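Local structure of periplasmic chaperone Spy (Escherichia coli, 5WO2) at residues 31-36 with 56-61; 75-78 with 84-87. The protein acts as an ATP-independent periplasmic chaperone, a cradle-shaped homodimer that limits aggregation and lets substrate proteins fold while they stay bound. One frame throughout, in Å; residues are numbered along the deposited sequence.

Interaction 1. Residues 31-36 with 56-61; sequences LEERRA and AKMEEQ
The carboxylate of Glu33 and the side-chain amide of Gln61 lie nearly coplanar, their planes 20° apart, joined by one hydrogen bond. This is a helix-helix contact within the all-helical Spy cradle, between the start of helix 32-41 and the first half of the long helix 48-77. NE2 of Gln61 gives a hydrogen to OE2 of Glu33 over 2.8 Å, close to straight at 169°. The acceptor sits in the plane of the amide and is approached nearly along its own C-O axis. The bend at chi2 (70°) turns the Gln61 amide back onto the carboxylate, while CB already lies beside it, 3.6 Å from Glu33 OE1. The aliphatic root of Glu33 packs as well: in the Met58 conformer described here, its CB rests against Met58 CG at 3.9 Å, where the backbones are nearest.

Leu31 occupies the N-cap position of helix 32-41, so Glu33 stands in the first turn, where the helix dipole would probably favour its negative charge. The next residue, Arg34, points away from helix 48-77 and makes a cation-pi contact with Phe92 of the second subunit. Back within the chain, the Glu33 carbonyl takes a hydrogen bond from Gln54, one turn before Met58. A water adds a second hydrogen to Glu33 OE2 at 2.9 Å and gives its other one to the backbone O of Lys57 at 2.6 Å.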
ATOM      1  N   LEU B  31     -12.712  -5.568   3.651  1.00 91.79           N
ATOM      2  CA  LEU B  31     -13.590  -4.505   3.164  1.00 79.75           C
ATOM      3  C   LEU B  31     -13.894  -3.521   4.267  1.00 69.78           C
ATOM      4  O   LEU B  31     -14.180  -2.346   4.013  1.00 64.74           O
ATOM      5  CB  LEU B  31     -14.893  -5.081   2.621  1.00 80.44           C
ATOM      6  CG  LEU B  31     -14.885  -5.490   1.149  1.00 84.30           C
ATOM      7  CD1 LEU B  31     -16.224  -6.100   0.758  1.00 87.42           C
ATOM      8  CD2 LEU B  31     -14.552  -4.295   0.266  1.00 80.99           C
ATOM      9  N   GLU B  32     -13.849  -4.014   5.496  1.00 68.75           N
ATOM     10  CA  GLU B  32     -14.126  -3.187   6.657  1.00 64.58           C
ATOM     11  C   GLU B  32     -13.286  -1.900   6.655  1.00 62.90           C
ATOM     12  O   GLU B  32     -13.823  -0.811   6.836  1.00 60.07           O
ATOM     13  CB  GLU B  32     -13.863  -3.995   7.938  1.00 65.64           C
ATOM     14  N   GLU B  33     -11.974  -2.031   6.442  1.00 67.65           N
ATOM     15  CA  GLU B  33     -11.061  -0.887   6.506  1.00 65.69           C
ATOM     16  C   GLU B  33     -11.426   0.152   5.460  1.00 59.92           C
ATOM     17  O   GLU B  33     -11.414   1.359   5.739  1.00 57.51           O
ATOM     18  CB  GLU B  33      -9.612  -1.323   6.296  1.00 71.49           C
ATOM     19  CG  GLU B  33      -9.131  -2.362   7.283  1.00 76.86           C
ATOM     20  CD  GLU B  33      -8.139  -3.312   6.661  1.00 83.54           C
ATOM     21  OE1 GLU B  33      -7.434  -2.884   5.719  1.00 85.22           O
ATOM     22  OE2 GLU B  33      -8.070  -4.486   7.099  1.00 87.80           O
ATOM     23  N   ARG B  34     -11.738  -0.336   4.264  1.00 55.89           N
ATOM     24  CA  ARG B  34     -12.132   0.520   3.153  1.00 51.64           C
ATOM     25  C   ARG B  34     -13.408   1.288   3.456  1.00 45.95           C
ATOM     26  O   ARG B  34     -13.464   2.486   3.218  1.00 42.70           O
ATOM     27  CB  ARG B  34     -12.326  -0.303   1.882  1.00 56.05           C
ATOM     28  CG  ARG B  34     -12.733   0.489   0.646  1.00 58.09           C
ATOM     29  CD  ARG B  34     -11.528   0.925  -0.175  1.00 63.87           C
ATOM     30  NE  ARG B  34     -11.924   1.514  -1.458  1.00 67.76           N
ATOM     31  CZ  ARG B  34     -11.105   2.197  -2.250  1.00 72.80           C
ATOM     32  NH1 ARG B  34      -9.835   2.373  -1.902  1.00 75.65           N
ATOM     33  NH2 ARG B  34     -11.551   2.697  -3.397  1.00 75.00           N
ATOM     34  N   ARG B  35     -14.436   0.610   3.953  1.00 45.42           N
ATOM     35  CA  ARG B  35     -15.704   1.284   4.220  1.00 43.91           C
ATOM     36  C   ARG B  35     -15.539   2.306   5.340  1.00 40.33           C
ATOM     37  O   ARG B  35     -16.120   3.369   5.295  1.00 37.71           O
ATOM     38  CB  ARG B  35     -16.794   0.272   4.571  1.00 46.09           C
ATOM     39  CG  ARG B  35     -17.004  -0.739   3.471  1.00 48.37           C
ATOM     40  CD  ARG B  35     -18.388  -1.363   3.464  1.00 52.50           C
ATOM     41  NE  ARG B  35     -18.619  -2.011   2.180  1.00 58.96           N
ATOM     42  CZ  ARG B  35     -18.720  -3.321   1.984  1.00 67.47           C
ATOM     43  NH1 ARG B  35     -18.650  -4.187   3.001  1.00 71.56           N
ATOM     44  NH2 ARG B  35     -18.905  -3.772   0.749  1.00 71.33           N
ATOM     45  N   ALA B  36     -14.740   1.978   6.346  1.00 41.10           N
ATOM     46  CA  ALA B  36     -14.453   2.941   7.396  1.00 39.66           C
ATOM     47  C   ALA B  36     -13.733   4.171   6.825  1.00 37.68           C
ATOM     48  O   ALA B  36     -14.051   5.307   7.194  1.00 39.26           O
ATOM     49  CB  ALA B  36     -13.613   2.288   8.507  1.00 41.92           C
ATOM     50  N   ALA B  56      -4.817   2.941  12.580  1.00 23.93           N
ATOM     51  CA  ALA B  56      -4.307   1.889  13.452  1.00 22.76           C
ATOM     52  C   ALA B  56      -4.868   0.523  13.067  1.00 24.18           C
ATOM     53  O   ALA B  56      -4.151  -0.492  13.098  1.00 22.80           O
ATOM     54  CB  ALA B  56      -4.648   2.216  14.863  1.00 23.90           C
ATOM     55  N   LYS B  57      -6.142   0.463  12.712  1.00 26.74           N
ATOM     56  CA  LYS B  57      -6.712  -0.813  12.317  1.00 31.54           C
ATOM     57  C   LYS B  57      -6.077  -1.292  10.997  1.00 30.26           C
ATOM     58  O   LYS B  57      -5.775  -2.491  10.827  1.00 33.76           O
ATOM     59  CB  LYS B  57      -8.225  -0.697  12.218  1.00 35.27           C
ATOM     60  CG  LYS B  57      -8.915  -1.985  11.782  1.00 44.47           C
ATOM     61  CD  LYS B  57     -10.139  -2.317  12.672  1.00 51.80           C
ATOM     62  CE  LYS B  57     -10.455  -3.853  12.704  1.00 58.77           C
ATOM     63  NZ  LYS B  57      -9.327  -4.684  13.243  1.00 58.83           N
ATOM     64  N   MET B  58      -5.842  -0.364  10.079  0.62 31.15           N
ATOM     65  CA  MET B  58      -5.214  -0.728   8.823  0.62 31.75           C
ATOM     66  C   MET B  58      -3.786  -1.249   9.031  0.62 27.23           C
ATOM     67  O   MET B  58      -3.335  -2.088   8.253  0.62 28.93           O
ATOM     68  CB  MET B  58      -5.215   0.453   7.881  0.62 32.30           C
ATOM     69  CG  MET B  58      -6.612   0.824   7.447  0.62 35.93           C
ATOM     70  SD  MET B  58      -6.578   2.280   6.403  0.62 51.09           S
ATOM     71  CE  MET B  58      -5.800   1.598   4.948  0.62 47.10           C
ATOM     72  N   GLU B  59      -3.094  -0.807  10.094  1.00 28.24           N
ATOM     73  CA  GLU B  59      -1.751  -1.328  10.402  1.00 27.20           C
ATOM     74  C   GLU B  59      -1.775  -2.859  10.654  1.00 28.40           C
ATOM     75  O   GLU B  59      -0.806  -3.573  10.313  1.00 27.53           O
ATOM     76  CB  GLU B  59      -1.125  -0.619  11.613  1.00 27.28           C
ATOM     77  CG  GLU B  59      -0.692   0.814  11.387  1.00 30.17           C
ATOM     78  CD  GLU B  59       0.538   0.952  10.469  1.00 31.57           C
ATOM     79  OE1 GLU B  59       1.478   0.112  10.561  1.00 32.99           O
ATOM     80  OE2 GLU B  59       0.579   1.924   9.692  1.00 34.04           O
ATOM     81  N   GLU B  60      -2.873  -3.397  11.175  1.00 28.68           N
ATOM     82  CA  GLU B  60      -3.050  -4.842  11.344  0.51 31.44           C
ATOM     83  C   GLU B  60      -2.973  -5.575  10.021  1.00 30.32           C
ATOM     84  O   GLU B  60      -2.316  -6.587   9.858  1.00 30.10           O
ATOM     85  CB  GLU B  60      -4.412  -5.154  11.974  0.51 32.68           C
ATOM     86  CG  GLU B  60      -4.628  -4.529  13.325  0.51 33.02           C
ATOM     87  CD  GLU B  60      -5.854  -5.091  14.038  0.51 34.76           C
ATOM     88  OE1 GLU B  60      -6.328  -4.433  14.964  0.51 34.35           O
ATOM     89  OE2 GLU B  60      -6.327  -6.201  13.691  0.51 37.20           O
ATOM     90  N   GLN B  61      -3.719  -5.059   9.062  1.00 32.17           N
ATOM     91  CA  GLN B  61      -3.781  -5.744   7.794  1.00 35.49           C
ATOM     92  C   GLN B  61      -2.476  -5.578   7.055  1.00 32.42           C
ATOM     93  O   GLN B  61      -2.012  -6.507   6.394  1.00 33.16           O
ATOM     94  CB  GLN B  61      -4.945  -5.224   6.935  1.00 42.05           C
ATOM     95  CG  GLN B  61      -5.372  -6.235   5.908  1.00 51.25           C
ATOM     96  CD  GLN B  61      -6.069  -7.425   6.541  1.00 58.88           C
ATOM     97  OE1 GLN B  61      -5.540  -8.548   6.566  1.00 60.91           O
ATOM     98  NE2 GLN B  61      -7.263  -7.182   7.074  1.00 62.96           N
TER
HETATM   99  O   HOH W   1      -6.927  -4.570   9.766  1.00 52.70           O

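Interaction 2. Residues 75-78 with 84-87; sequences KIYN and QKKQ
Lys85 lays its aliphatic chain across the ring of Tyr77 at about a right angle to that side chain, in a CH-pi contact. The two belong to a helical hairpin: helix 48-77 ends here, a short connection follows, and helix 82-94 turns back beside it. Lys85 CG sits over one ring face, 3.9 Å from the centroid and 21° off the normal, displaced toward the rim. The chain crosses the hydroxyl-bearing end of the ring, from CB, 3.6 Å from Tyr77 CE1, to CD, 3.7 Å from Tyr77 CZ. Because Lys85 is fully extended beyond CG, one methylene after another follows the ring instead of curling away from it, and CE finishes against the backbone O of Tyr77 at 3.4 Å.

The ring gets to this place with CG trans to the backbone N (chi1 -176°), which carries it out toward helix 82-94. That helix also holds it by two other residues: Asn89 hydrogen-bonds the hydroxyl and Phe88 meets the ring edge-to-face. On the side of the second subunit, Ala42 of that chain packs on Tyr77, and Asn78 ND2 bonds to the backbone O of its Ser43.

The ammonium group ends past the aromatic ring and is joined to Asn78 through a water, which accepts from Lys85 NZ at 3.0 Å and donates to Asn78 OD1.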
ATOM      1  N   LYS B  75      11.037 -17.051   0.121  1.00 36.30           N
ATOM      2  CA  LYS B  75      10.991 -18.463  -0.263  1.00 41.62           C
ATOM      3  C   LYS B  75      11.431 -18.601  -1.719  1.00 42.72           C
ATOM      4  O   LYS B  75      12.091 -19.561  -2.100  1.00 44.16           O
ATOM      5  CB  LYS B  75       9.593 -19.039  -0.059  1.00 45.34           C
ATOM      6  CG  LYS B  75       9.293 -19.416   1.396  1.00 49.51           C
ATOM      7  CD  LYS B  75       7.918 -20.078   1.549  1.00 54.77           C
ATOM      8  CE  LYS B  75       7.476 -20.089   2.985  1.00 57.57           C
ATOM      9  NZ  LYS B  75       8.571 -20.522   3.913  1.00 60.28           N
ATOM     10  N   ILE B  76      11.073 -17.626  -2.537  1.00 42.22           N
ATOM     11  CA  ILE B  76      11.442 -17.645  -3.940  1.00 43.72           C
ATOM     12  C   ILE B  76      12.945 -17.454  -4.099  1.00 41.42           C
ATOM     13  O   ILE B  76      13.623 -18.241  -4.764  1.00 44.13           O
ATOM     14  CB  ILE B  76      10.674 -16.553  -4.698  1.00 43.64           C
ATOM     15  CG1 ILE B  76       9.195 -16.951  -4.791  1.00 45.69           C
ATOM     16  CG2 ILE B  76      11.274 -16.321  -6.090  1.00 44.99           C
ATOM     17  CD1 ILE B  76       8.328 -15.935  -5.403  1.00 44.77           C
ATOM     18  N   TYR B  77      13.472 -16.407  -3.479  1.00 36.99           N
ATOM     19  CA  TYR B  77      14.895 -16.124  -3.520  1.00 35.24           C
ATOM     20  C   TYR B  77      15.695 -17.404  -3.250  1.00 36.82           C
ATOM     21  O   TYR B  77      16.688 -17.663  -3.908  1.00 38.09           O
ATOM     22  CB  TYR B  77      15.238 -15.058  -2.481  1.00 34.27           C
ATOM     23  CG  TYR B  77      16.688 -14.620  -2.503  1.00 35.21           C
ATOM     24  CD1 TYR B  77      17.139 -13.719  -3.455  1.00 34.64           C
ATOM     25  CD2 TYR B  77      17.601 -15.092  -1.567  1.00 36.54           C
ATOM     26  CE1 TYR B  77      18.462 -13.316  -3.500  1.00 34.59           C
ATOM     27  CE2 TYR B  77      18.952 -14.671  -1.599  1.00 36.87           C
ATOM     28  CZ  TYR B  77      19.351 -13.770  -2.552  1.00 35.78           C
ATOM     29  OH  TYR B  77      20.631 -13.304  -2.617  1.00 36.79           O
ATOM     30  N   ASN B  78      15.237 -18.207  -2.305  1.00 36.85           N
ATOM     31  CA  ASN B  78      16.005 -19.393  -1.920  1.00 41.32           C
ATOM     32  C   ASN B  78      15.792 -20.624  -2.797  1.00 46.84           C
ATOM     33  O   ASN B  78      16.470 -21.628  -2.608  1.00 49.18           O
ATOM     34  CB  ASN B  78      15.714 -19.729  -0.473  1.00 42.73           C
ATOM     35  CG  ASN B  78      16.493 -18.857   0.463  1.00 42.14           C
ATOM     36  OD1 ASN B  78      17.720 -18.965   0.512  1.00 44.52           O
ATOM     37  ND2 ASN B  78      15.800 -17.965   1.206  1.00 40.81           N
ATOM     38  N   GLN B  84      21.116 -16.543 -10.583  1.00 47.23           N
ATOM     39  CA  GLN B  84      19.771 -15.964 -10.586  1.00 47.09           C
ATOM     40  C   GLN B  84      19.541 -15.020  -9.381  1.00 44.67           C
ATOM     41  O   GLN B  84      18.823 -14.031  -9.510  1.00 43.73           O
ATOM     42  CB  GLN B  84      18.705 -17.057 -10.578  1.00 48.68           C
ATOM     43  CG  GLN B  84      18.582 -17.912 -11.856  1.00 52.33           C
ATOM     44  CD  GLN B  84      17.680 -19.123 -11.621  1.00 54.49           C
ATOM     45  OE1 GLN B  84      17.771 -19.778 -10.585  1.00 54.63           O
ATOM     46  NE2 GLN B  84      16.777 -19.394 -12.561  1.00 56.70           N
ATOM     47  N   LYS B  85      20.137 -15.321  -8.224  1.00 44.13           N
ATOM     48  CA  LYS B  85      20.023 -14.419  -7.068  1.00 41.54           C
ATOM     49  C   LYS B  85      20.689 -13.065  -7.342  1.00 43.10           C
ATOM     50  O   LYS B  85      20.186 -12.028  -6.948  1.00 40.20           O
ATOM     51  CB  LYS B  85      20.664 -15.032  -5.824  1.00 41.62           C
ATOM     52  CG  LYS B  85      19.958 -16.218  -5.234  1.00 42.36           C
ATOM     53  CD  LYS B  85      20.776 -16.829  -4.072  1.00 43.54           C
ATOM     54  CE  LYS B  85      20.021 -17.993  -3.443  1.00 45.59           C
ATOM     55  NZ  LYS B  85      20.861 -18.816  -2.543  1.00 48.05           N
ATOM     56  N   LYS B  86      21.833 -13.078  -8.020  1.00 47.12           N
ATOM     57  CA  LYS B  86      22.469 -11.816  -8.385  1.00 50.05           C
ATOM     58  C   LYS B  86      21.505 -11.001  -9.211  1.00 47.39           C
ATOM     59  O   LYS B  86      21.392  -9.800  -9.035  1.00 45.64           O
ATOM     60  CB  LYS B  86      23.762 -12.020  -9.170  1.00 56.24           C
ATOM     61  CG  LYS B  86      24.938 -12.530  -8.342  1.00 61.60           C
ATOM     62  CD  LYS B  86      26.291 -12.115  -8.960  1.00 68.72           C
ATOM     63  CE  LYS B  86      26.518 -12.638 -10.385  1.00 75.18           C
ATOM     64  NZ  LYS B  86      27.010 -14.068 -10.443  1.00 79.81           N
ATOM     65  N   GLN B  87      20.808 -11.673 -10.118  1.00 46.51           N
ATOM     66  CA  GLN B  87      19.881 -10.998 -11.014  1.00 46.43           C
ATOM     67  C   GLN B  87      18.642 -10.528 -10.281  1.00 42.46           C
ATOM     68  O   GLN B  87      18.163  -9.417 -10.485  1.00 42.89           O
ATOM     69  CB  GLN B  87      19.475 -11.921 -12.150  1.00 51.47           C
ATOM     70  CG  GLN B  87      18.561 -11.251 -13.157  1.00 56.79           C
ATOM     71  CD  GLN B  87      19.252 -10.115 -13.918  1.00 62.24           C
ATOM     72  OE1 GLN B  87      20.314 -10.309 -14.515  1.00 65.18           O
ATOM     73  NE2 GLN B  87      18.652  -8.927 -13.884  1.00 63.29           N
TER
HETATM   74  O   HOH W   2      19.822 -17.760   0.036  1.00 47.68           O

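In the fold
Both contacts are surface contacts on the long helix 48-77, on opposite sides of the chain's centre, with their own centres about 33 Å apart and their nearest atoms about 17 Å apart. Interaction 1 sets helix 32-41 against its first half, while interaction 2 sets helix 82-94 against the C-terminal end of helix 48-77. The first is chiefly polar, a direct side-chain hydrogen bond and a bridging water beside a small hydrophobic touch; the second is aliphatic on aromatic, with Lys85 and Asn78 joined by way of a water. Each also has neighbours in the second subunit, so the long helix carries intrachain packing and dimer contacts at both places.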